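Local coordinates for USG-1 protein homolog (PDB 2HJS) that probably acts as an NAD(P)-dependent oxidoreductase on aldehyde or oxo groups, as a dimeric member of the aspartate-semialdehyde dehydrogenase family, at residues A[76-81]-A[99-104]; A[149-154]-A[250-255]. All blocks are in the same frame, centred on the assembly; numbering follows the deposited sequence. Where two conformers were deposited one is given.

Overall arrangement
The two contacts lie in different parts of the chain, with centres 31 Å apart and nearest atoms about 16 Å apart. Contact 1 belongs to the NAD-binding region. There the start of helix 78-90 meets the loop that follows strand 94-97. Contact 2 belongs to the dimerisation region and pairs strands 151-160 and 246-254 of the mixed sheet. Both segments of contact 1 precede those of contact 2 in the sequence, and the contacts do not touch. The side chain of Ala101 in contact 1 is about 6 Å from a bound DIO (1,4-diethylene dioxide), probably from the crystallisation liquor. In contact 2, Gln153, Thr251 and Gln253 reach the second subunit.

Contact 1: residues A[76-81]-A[99-104]; sequences AAAEVS and SGALEP
Ala78 and Ala101 meet methyl to methyl, with Ala78 CB 3.8 Å from Ala101 CB. Their backbones are also the closest pair here, Ala78 CA to Ala101 CA being 5.1 Å. The bond to the methyl of Ala101 points toward the helix start. That methyl reaches the backbone as well, with Ala101 CB 3.6 Å from Ala78 O. Ser81, one turn further along the helix, flanks the same methyl. In the conformer given, its OG is anti to the backbone N (chi1 176°), which places it 3.7 Å from Ala101 CB. Leu102 approaches this hydroxyl with its CD1 branch, 4.0 Å from Ser81 OG. The leucine side chain also rests on Ala85 and Glu86 of helix 78-90.

Ser99 enters beside Ala78. Its OG is placed between the backbone N and the carbonyl carbon (chi1 70°) and packs 3.5 Å from Ser81 CB. Its CB lies 3.7 Å from Ala76 O, the carbonyl of the residue before the N-cap residue Ala77.

No hydrogen bond joins the two segments directly. Asp97, at the end of strand 94-97, links them instead. Its OD1 bonds to Ser99 OG, and in the conformer given Ser81 OG bonds to OD2. Ala101 N has two weak acceptors, Ser99 OG and Asp97 OD2. Gly100 to Glu103 form a type I turn. The chemistry is therefore small apolar packing beside two serine hydroxyls. With Ser81 in this conformer, one carboxylate holds both hydroxyls and joins the first turn of the helix to the loop after the strand.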
loop_
_atom_site.group_PDB
_atom_site.type_symbol
_atom_site.label_atom_id
_atom_site.label_comp_id
_atom_site.label_asym_id
_atom_site.label_seq_id
_atom_site.Cartn_x
_atom_site.Cartn_y
_atom_site.Cartn_z
ATOM N N ALA A 76 -25.085 11.417 3.831
ATOM C CA ALA A 76 -25.745 10.106 3.934
ATOM C C ALA A 76 -25.401 9.200 2.739
ATOM O O ALA A 76 -24.622 9.582 1.880
ATOM C CB ALA A 76 -27.255 10.288 4.057
ATOM N N ALA A 77 -25.993 8.006 2.683
ATOM C CA ALA A 77 -25.803 7.122 1.527
ATOM C C ALA A 77 -26.158 7.878 0.235
ATOM O O ALA A 77 -26.979 8.799 0.258
ATOM C CB ALA A 77 -26.678 5.890 1.670
ATOM N N ALA A 78 -25.538 7.489 -0.872
ATOM C CA ALA A 78 -25.805 8.089 -2.180
ATOM C C ALA A 78 -27.274 8.016 -2.582
ATOM O O ALA A 78 -27.784 8.941 -3.231
ATOM C CB ALA A 78 -24.912 7.463 -3.259
ATOM N N GLU A 79 -27.968 6.951 -2.178
ATOM C CA GLU A 79 -29.391 6.834 -2.501
ATOM C C GLU A 79 -30.245 7.934 -1.844
ATOM O O GLU A 79 -31.219 8.424 -2.433
ATOM C CB GLU A 79 -29.933 5.429 -2.203
ATOM C CG GLU A 79 -29.778 4.962 -0.750
ATOM C CD GLU A 79 -30.791 3.873 -0.366
ATOM O OE1 GLU A 79 -31.473 4.041 0.690
ATOM O OE2 GLU A 79 -30.924 2.870 -1.129
ATOM N N VAL A 80 -29.863 8.327 -0.630
ATOM C CA VAL A 80 -30.515 9.453 0.047
ATOM C C VAL A 80 -30.319 10.767 -0.745
ATOM O O VAL A 80 -31.255 11.540 -0.902
ATOM C CB VAL A 80 -30.076 9.579 1.533
ATOM C CG1 VAL A 80 -30.736 10.784 2.195
ATOM C CG2 VAL A 80 -30.413 8.301 2.299
ATOM N N SER A 81 -29.104 10.997 -1.235
ATOM C CA SER A 81 -28.829 12.155 -2.075
ATOM C C SER A 81 -29.668 12.146 -3.360
ATOM O O SER A 81 -30.268 13.158 -3.710
ATOM C CB SER A 81 -27.346 12.223 -2.423
ATOM O OG SER A 81 -27.101 13.294 -3.317
ATOM N N SER A 99 -21.615 12.560 -0.987
ATOM C CA SER A 99 -21.698 11.190 -1.495
ATOM C C SER A 99 -21.280 11.112 -2.962
ATOM O O SER A 99 -21.060 10.036 -3.486
ATOM C CB SER A 99 -23.121 10.671 -1.346
ATOM O OG SER A 99 -23.964 11.346 -2.249
ATOM N N GLY A 100 -21.186 12.264 -3.622
ATOM C CA GLY A 100 -20.875 12.309 -5.060
ATOM C C GLY A 100 -21.938 11.746 -5.999
ATOM O O GLY A 100 -21.669 11.540 -7.197
ATOM N N ALA A 101 -23.146 11.520 -5.472
ATOM C CA ALA A 101 -24.208 10.812 -6.192
ATOM C C ALA A 101 -24.623 11.501 -7.478
ATOM O O ALA A 101 -25.123 10.842 -8.383
ATOM C CB ALA A 101 -25.426 10.630 -5.299
ATOM N N LEU A 102 -24.426 12.820 -7.551
ATOM C CA LEU A 102 -24.930 13.632 -8.669
ATOM C C LEU A 102 -23.825 14.260 -9.523
ATOM O O LEU A 102 -24.079 15.184 -10.323
ATOM C CB LEU A 102 -25.887 14.707 -8.155
ATOM C CG LEU A 102 -27.060 14.171 -7.329
ATOM C CD1 LEU A 102 -27.744 15.305 -6.658
ATOM C CD2 LEU A 102 -28.052 13.359 -8.183
ATOM N N GLU A 103 -22.607 13.759 -9.322
ATOM C CA GLU A 103 -21.468 14.073 -10.163
ATOM C C GLU A 103 -21.659 13.470 -11.559
ATOM O O GLU A 103 -22.423 12.508 -11.723
ATOM C CB GLU A 103 -20.170 13.522 -9.539
ATOM C CG GLU A 103 -19.647 14.391 -8.406
ATOM C CD GLU A 103 -18.491 13.764 -7.631
ATOM O OE1 GLU A 103 -18.086 12.593 -7.896
ATOM O OE2 GLU A 103 -17.980 14.457 -6.728
ATOM N N PRO A 104 -20.958 14.021 -12.566
ATOM C CA PRO A 104 -20.080 15.191 -12.446
ATOM C C PRO A 104 -20.688 16.559 -12.791
ATOM O O PRO A 104 -20.065 17.578 -12.499
ATOM C CB PRO A 104 -18.977 14.869 -13.456
ATOM C CG PRO A 104 -19.709 14.111 -14.567
ATOM C CD PRO A 104 -20.926 13.446 -13.926
#

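Contact 2: residues A[149-154]-A[250-255]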
loop_
_atom_site.group_PDB
_atom_site.type_symbol
_atom_site.label_atom_id
_atom_site.label_comp_id
_atom_site.label_asym_id
_atom_site.label_seq_id
_atom_site.Cartn_x
_atom_site.Cartn_y
_atom_site.Cartn_z
ATOM N N LEU A 149 5.368 22.742 -10.385
ATOM C CA LEU A 149 5.672 21.492 -11.078
ATOM C C LEU A 149 4.784 21.294 -12.291
ATOM O O LEU A 149 3.589 21.570 -12.244
ATOM C CB LEU A 149 5.473 20.296 -10.141
ATOM C CG LEU A 149 6.269 20.262 -8.841
ATOM C CD1 LEU A 149 5.995 18.981 -8.106
ATOM C CD2 LEU A 149 7.777 20.443 -9.081
ATOM N N ASP A 150 5.375 20.789 -13.370
ATOM C CA ASP A 150 4.614 20.387 -14.551
ATOM C C ASP A 150 4.476 18.866 -14.549
ATOM O O ASP A 150 5.360 18.132 -15.002
ATOM C CB ASP A 150 5.267 20.918 -15.840
ATOM C CG ASP A 150 4.505 20.514 -17.113
ATOM O OD1 ASP A 150 3.413 19.891 -17.033
ATOM O OD2 ASP A 150 5.018 20.834 -18.214
ATOM N N CYS A 151 3.347 18.403 -14.039
ATOM C CA CYS A 151 3.118 16.999 -13.846
ATOM C C CYS A 151 2.580 16.299 -15.104
ATOM O O CYS A 151 1.461 16.568 -15.548
ATOM C CB CYS A 151 2.173 16.786 -12.666
ATOM S SG CYS A 151 1.951 15.064 -12.338
ATOM N N ARG A 152 3.377 15.380 -15.641
ATOM C CA ARG A 152 3.051 14.635 -16.857
ATOM C C ARG A 152 2.373 13.282 -16.614
ATOM O O ARG A 152 1.670 12.793 -17.486
ATOM C CB ARG A 152 4.326 14.432 -17.695
ATOM C CG ARG A 152 4.948 15.748 -18.179
ATOM C CD ARG A 152 4.036 16.390 -19.219
ATOM N NE ARG A 152 4.326 17.800 -19.494
ATOM C CZ ARG A 152 5.222 18.227 -20.393
ATOM N NH1 ARG A 152 5.956 17.353 -21.100
ATOM N NH2 ARG A 152 5.400 19.538 -20.576
ATOM N N GLN A 153 2.612 12.667 -15.456
ATOM C CA GLN A 153 1.997 11.374 -15.090
ATOM C C GLN A 153 1.845 11.384 -13.575
ATOM O O GLN A 153 2.748 11.798 -12.868
ATOM C CB GLN A 153 2.858 10.140 -15.457
ATOM C CG GLN A 153 3.249 9.896 -16.928
ATOM C CD GLN A 153 2.134 9.296 -17.807
ATOM O OE1 GLN A 153 1.127 8.771 -17.310
ATOM N NE2 GLN A 153 2.316 9.384 -19.132
ATOM N N LEU A 154 0.729 10.883 -13.083
ATOM C CA LEU A 154 0.462 10.849 -11.665
ATOM C C LEU A 154 0.087 9.424 -11.288
ATOM O O LEU A 154 -0.881 8.891 -11.809
ATOM C CB LEU A 154 -0.676 11.819 -11.347
ATOM C CG LEU A 154 -1.176 11.967 -9.915
ATOM C CD1 LEU A 154 -0.048 12.368 -9.028
ATOM C CD2 LEU A 154 -2.265 13.044 -9.883
ATOM N N VAL A 250 2.243 8.541 -3.563
ATOM C CA VAL A 250 2.080 9.279 -4.808
ATOM C C VAL A 250 3.425 9.368 -5.530
ATOM O O VAL A 250 4.446 9.577 -4.890
ATOM C CB VAL A 250 1.525 10.703 -4.496
ATOM C CG1 VAL A 250 1.348 11.543 -5.772
ATOM C CG2 VAL A 250 0.169 10.623 -3.707
ATOM N N THR A 251 3.426 9.178 -6.852
ATOM C CA THR A 251 4.595 9.450 -7.706
ATOM C C THR A 251 4.195 10.429 -8.794
ATOM O O THR A 251 3.250 10.177 -9.548
ATOM C CB THR A 251 5.120 8.196 -8.402
ATOM O OG1 THR A 251 5.218 7.149 -7.445
ATOM C CG2 THR A 251 6.514 8.434 -9.019
ATOM N N LEU A 252 4.888 11.554 -8.865
ATOM C CA LEU A 252 4.680 12.496 -9.942
ATOM C C LEU A 252 5.842 12.434 -10.905
ATOM O O LEU A 252 6.995 12.502 -10.486
ATOM C CB LEU A 252 4.591 13.936 -9.416
ATOM C CG LEU A 252 3.767 14.253 -8.168
ATOM C CD1 LEU A 252 3.662 15.754 -7.989
ATOM C CD2 LEU A 252 2.416 13.689 -8.395
ATOM N N GLN A 253 5.527 12.298 -12.189
ATOM C CA GLN A 253 6.517 12.390 -13.244
ATOM C C GLN A 253 6.400 13.776 -13.846
ATOM O O GLN A 253 5.374 14.130 -14.433
ATOM C CB GLN A 253 6.263 11.332 -14.308
ATOM C CG GLN A 253 7.294 11.316 -15.429
ATOM C CD GLN A 253 8.572 10.624 -15.027
ATOM O OE1 GLN A 253 8.543 9.531 -14.476
ATOM N NE2 GLN A 253 9.707 11.262 -15.296
ATOM N N CYS A 254 7.451 14.569 -13.682
ATOM C CA CYS A 254 7.425 15.946 -14.117
ATOM C C CYS A 254 8.242 16.201 -15.361
ATOM O O CYS A 254 9.026 15.361 -15.772
ATOM C CB CYS A 254 7.878 16.855 -12.985
ATOM S SG CYS A 254 6.851 16.593 -11.519
ATOM N N ALA A 255 8.051 17.384 -15.940
ATOM C CA ALA A 255 8.673 17.736 -17.203
ATOM C C ALA A 255 10.156 18.086 -17.030
ATOM O O ALA A 255 10.944 17.883 -17.938
ATOM C CB ALA A 255 7.909 18.900 -17.860
#
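The Arg152 guanidinium carries Ala255 CB over the centre of one face, 3.7 Å above its plane. NH2 forms a salt bridge with Asp150 OD2 at 2.7 Å, the oxygen standing 32° out of the guanidinium plane. NH2 meets OD2 on the syn side, 30° out of the carboxylate plane. A weak bond from NE to OD1 adds to the pair. Asp150 OD2 also touches the Ala255 methyl, at 3.5 Å, so the alanine packs against both charged groups.

The backbones run antiparallel. Gln253 O takes two donors, Arg152 N at 2.6 Å and Gln153 N at 3.3 Å. The first comes nearly along the C=O axis, the second in the carbonyl plane on a lone pair. Gln253 N returns an almost straight bond to Gln153 O at 2.9 Å, and Ala255 N bonds to Asp150 O.

Cys151, Leu154, Leu252 and Cys254 lie on one face of the sheet. There Cys151 SG packs on Leu252 CB, and Leu154 CD1 on Val250 CG1. Leu149 crosses Leu252 at about a right angle (CD1 to CD1 4.0 Å). On the other face, Gln153 CB and Gln253 CB touch at 3.8 Å. Gln153 packs on Gln253 of the second subunit, and Gln253 on Gln153 of that subunit. In the conformer given, the Gln253 amide bonds to Asp305 and Gln308. Arg152 and Gln153 together facing Gln253 make a classic beta bulge, set here in the mixed sheet of the dimerisation domain.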